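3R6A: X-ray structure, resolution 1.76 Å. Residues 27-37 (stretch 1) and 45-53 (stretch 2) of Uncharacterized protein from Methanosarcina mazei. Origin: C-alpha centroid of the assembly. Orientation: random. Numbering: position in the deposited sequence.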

# COMPACT_ATOMS: atom_id res chain seq x y z
N LEU B 27 12.16 -2.65 -11.96
CA LEU B 27 12.29 -1.71 -10.85
C LEU B 27 12.62 -2.41 -9.53
O LEU B 27 13.50 -1.96 -8.78
N LEU B 28 11.94 -3.52 -9.26
CA LEU B 28 12.14 -4.27 -8.03
C LEU B 28 13.19 -5.36 -8.16
O LEU B 28 13.44 -6.10 -7.21
N GLU B 29 13.80 -5.46 -9.33
CA GLU B 29 14.83 -6.46 -9.57
C GLU B 29 14.38 -7.83 -9.10
O GLU B 29 15.08 -8.52 -8.35
N THR B 30 13.18 -8.22 -9.53
CA THR B 30 12.59 -9.51 -9.19
C THR B 30 12.03 -10.05 -10.51
O THR B 30 11.09 -9.49 -11.06
N PRO B 31 12.61 -11.16 -11.02
CA PRO B 31 12.21 -11.79 -12.27
C PRO B 31 10.96 -12.66 -12.25
O PRO B 31 10.64 -13.33 -13.24
N VAL B 32 10.24 -12.66 -11.13
CA VAL B 32 9.02 -13.46 -11.05
C VAL B 32 7.92 -12.73 -10.31
O VAL B 32 8.17 -11.88 -9.45
N ALA B 33 6.68 -13.08 -10.65
CA ALA B 33 5.51 -12.49 -10.03
C ALA B 33 4.47 -13.59 -9.91
O ALA B 33 4.53 -14.58 -10.64
N MSE B 34 3.53 -13.41 -9.00
CA MSE B 34 2.48 -14.40 -8.82
C MSE B 34 1.18 -13.94 -9.46
O MSE B 34 0.89 -12.75 -9.50
N ARG B 35 0.42 -14.89 -9.98
CA ARG B 35 -0.88 -14.59 -10.56
C ARG B 35 -1.86 -15.42 -9.74
O ARG B 35 -1.60 -16.59 -9.44
N PHE B 36 -2.98 -14.80 -9.37
CA PHE B 36 -3.97 -15.46 -8.54
C PHE B 36 -5.29 -15.70 -9.24
O PHE B 36 -5.68 -14.94 -10.12
N GLU B 37 -5.96 -16.77 -8.84
CA GLU B 37 -7.26 -17.11 -9.37
C GLU B 37 -8.23 -16.29 -8.51
O GLU B 37 -8.20 -16.39 -7.28
N LEU B 45 -5.30 -10.10 -11.23
CA LEU B 45 -4.51 -9.81 -10.05
C LEU B 45 -3.12 -10.45 -10.09
O LEU B 45 -2.99 -11.64 -10.36
N ALA B 46 -2.10 -9.66 -9.81
CA ALA B 46 -0.73 -10.16 -9.78
C ALA B 46 -0.03 -9.61 -8.54
O ALA B 46 -0.40 -8.55 -8.03
N GLN B 47 0.97 -10.33 -8.05
CA GLN B 47 1.73 -9.83 -6.91
C GLN B 47 3.21 -9.89 -7.22
O GLN B 47 3.71 -10.92 -7.68
N ILE B 48 3.90 -8.78 -7.01
CA ILE B 48 5.34 -8.72 -7.22
C ILE B 48 5.88 -8.05 -5.97
O ILE B 48 5.44 -6.96 -5.61
N SER B 49 6.81 -8.71 -5.28
CA SER B 49 7.32 -8.20 -4.01
C SER B 49 6.05 -8.05 -3.15
O SER B 49 5.22 -8.96 -3.15
N THR B 50 5.90 -6.93 -2.44
CA THR B 50 4.71 -6.71 -1.61
C THR B 50 3.70 -5.79 -2.29
O THR B 50 2.90 -5.12 -1.63
N ILE B 51 3.74 -5.76 -3.61
CA ILE B 51 2.82 -4.94 -4.38
C ILE B 51 1.78 -5.82 -5.06
O ILE B 51 2.12 -6.83 -5.67
N LEU B 52 0.51 -5.43 -4.96
CA LEU B 52 -0.56 -6.16 -5.61
C LEU B 52 -0.95 -5.31 -6.80
O LEU B 52 -1.37 -4.16 -6.63
N LEU B 53 -0.78 -5.85 -8.00
CA LEU B 53 -1.15 -5.15 -9.22
C LEU B 53 -2.53 -5.62 -9.65
O LEU B 53 -2.75 -6.81 -9.90

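A short antiparallel pairing can fix the register of two segments while side chains at its margins supply most of the packing, and these two stretches illustrate the principle. The anchor is the pair Met34 and Gln47, bonded in both directions: Met34 N to Gln47 O and Gln47 N to Met34 O, each 2.8 Å. Next along, Phe36 N gives a weak hydrogen bond to Leu45 O at 3.3 Å.

Apolar contacts gather at the two ends. At one, Leu28 (chi1 m, chi2 t) points toward the partner stretch, and its CD1 reaches Ile48 CG1 at 3.8 Å, Ser49 CB at 3.7 Å and Ile51 CD1 at 4.0 Å; Ile48 is t,t and Ile51 m,t. Ala33 adds a smaller contact, CB to Ile48 CB at 4.2 Å. At the other end lies Phe36 (chi1 m), the residue of its stretch most covered by the partner. Its CD2 meets Leu45 CD2 at 3.8 Å, with Leu45 in the t,p rotamer, while Gln47 CB approaches the ring edge, 3.6 Å from Phe36 CE2. Between the ends, Met34 and Gln47 share one sheet face, their CB atoms 4.4 Å apart, but the selenomethionine side chain (m,m) leads away at its end. On the other face, Arg35 (m,m,m) lays CD 3.8 Å from Ala46 CB.

Polar groups and water complete the links. The extended Gln47 (t,t) turns its amide to its own turn, NE2 donating to Ser49 O at 3.0 Å. Arg35 curls back so that NH1 makes a weak hydrogen bond to Leu45 O at 2.7 Å. One water donates to Val32 O (2.9 Å) and accepts from Ser49 N (3.0 Å); another accepts from Arg35 NH1 (3.0 Å) and Leu45 N (2.8 Å) while donating to Phe36 O (2.7 Å), so that it links Phe36 O and Leu45 N, which are too far apart (5.0 Å) to bond directly.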

# COMPACT_ATOMS: atom_id res chain seq x y z
CB LEU B 27 10.99 -0.93 -10.68
CG LEU B 27 10.96 0.08 -9.53
CD1 LEU B 27 11.84 1.28 -9.86
CD2 LEU B 27 9.52 0.51 -9.28
CB LEU B 28 10.81 -4.88 -7.58
CG LEU B 28 9.67 -3.89 -7.36
CD1 LEU B 28 8.37 -4.63 -7.15
CD2 LEU B 28 9.98 -3.01 -6.18
CB GLU B 29 16.12 -6.04 -8.86
CG GLU B 29 16.48 -4.59 -9.11
CD GLU B 29 17.70 -4.13 -8.34
OE1 GLU B 29 17.79 -4.44 -7.13
OE2 GLU B 29 18.56 -3.45 -8.93
CB THR B 30 11.44 -9.36 -8.19
OG1 THR B 30 11.90 -8.65 -7.03
CG2 THR B 30 10.94 -10.73 -7.76
CB PRO B 31 13.45 -12.59 -12.65
CG PRO B 31 13.91 -13.08 -11.33
CD PRO B 31 13.79 -11.84 -10.45
CB VAL B 32 9.28 -14.81 -10.36
CG1 VAL B 32 10.23 -15.65 -11.21
CG2 VAL B 32 9.86 -14.59 -8.98
CB ALA B 33 4.98 -11.35 -10.88
CB MSE B 34 2.24 -14.66 -7.32
CG MSE B 34 3.45 -15.15 -6.55
SE MSE B 34 4.19 -16.80 -7.24
CE MSE B 34 5.69 -16.04 -8.20
CB ARG B 35 -0.93 -15.00 -12.04
CG ARG B 35 -0.03 -14.15 -12.92
CD ARG B 35 -0.62 -12.76 -13.20
NE ARG B 35 -1.65 -12.83 -14.24
CZ ARG B 35 -2.96 -12.86 -14.00
NH1 ARG B 35 -3.41 -12.80 -12.75
NH2 ARG B 35 -3.81 -12.97 -15.00
CB PHE B 36 -4.23 -14.64 -7.28
CG PHE B 36 -3.01 -14.42 -6.44
CD1 PHE B 36 -2.44 -15.47 -5.73
CD2 PHE B 36 -2.42 -13.16 -6.36
CE1 PHE B 36 -1.31 -15.27 -4.94
CE2 PHE B 36 -1.28 -12.96 -5.58
CZ PHE B 36 -0.73 -14.01 -4.87
CB GLU B 37 -7.53 -18.60 -9.17
CG GLU B 37 -8.81 -19.09 -9.84
CD GLU B 37 -9.15 -20.52 -9.47
OE1 GLU B 37 -8.26 -21.25 -9.00
OE2 GLU B 37 -10.32 -20.91 -9.67
CB LEU B 45 -5.24 -10.32 -8.80
CG LEU B 45 -4.60 -10.02 -7.45
CD1 LEU B 45 -4.64 -8.52 -7.20
CD2 LEU B 45 -5.32 -10.77 -6.35
CB ALA B 46 0.03 -9.73 -11.03
CB GLN B 47 1.47 -10.65 -5.64
CG GLN B 47 2.19 -10.05 -4.41
CD GLN B 47 2.02 -10.87 -3.14
OE1 GLN B 47 0.99 -11.51 -2.94
NE2 GLN B 47 3.03 -10.85 -2.28
CB ILE B 48 5.68 -7.93 -8.50
CG1 ILE B 48 7.20 -7.89 -8.69
CG2 ILE B 48 5.07 -6.55 -8.44
CD1 ILE B 48 7.63 -7.52 -10.09
CB SER B 49 8.02 -6.85 -4.19
OG SER B 49 8.57 -6.40 -2.96
CB THR B 50 5.06 -6.13 -0.21
OG1 THR B 50 5.76 -4.89 -0.34
CG2 THR B 50 5.93 -7.12 0.55
CB ILE B 51 3.55 -4.16 -5.48
CG1 ILE B 51 4.49 -3.13 -4.86
CG2 ILE B 51 2.54 -3.46 -6.39
CD1 ILE B 51 5.31 -2.38 -5.87
CB LEU B 52 -1.78 -6.31 -4.69
CG LEU B 52 -1.77 -7.38 -3.59
CD1 LEU B 52 -3.06 -7.29 -2.78
CD2 LEU B 52 -1.63 -8.76 -4.22
CB LEU B 53 -0.14 -5.45 -10.34
CG LEU B 53 1.25 -4.83 -10.24
CD1 LEU B 53 2.12 -5.36 -11.37
CD2 LEU B 53 1.15 -3.30 -10.30
O HOH W 1 7.37 -11.34 -6.70
O HOH W 2 -6.20 -12.74 -11.65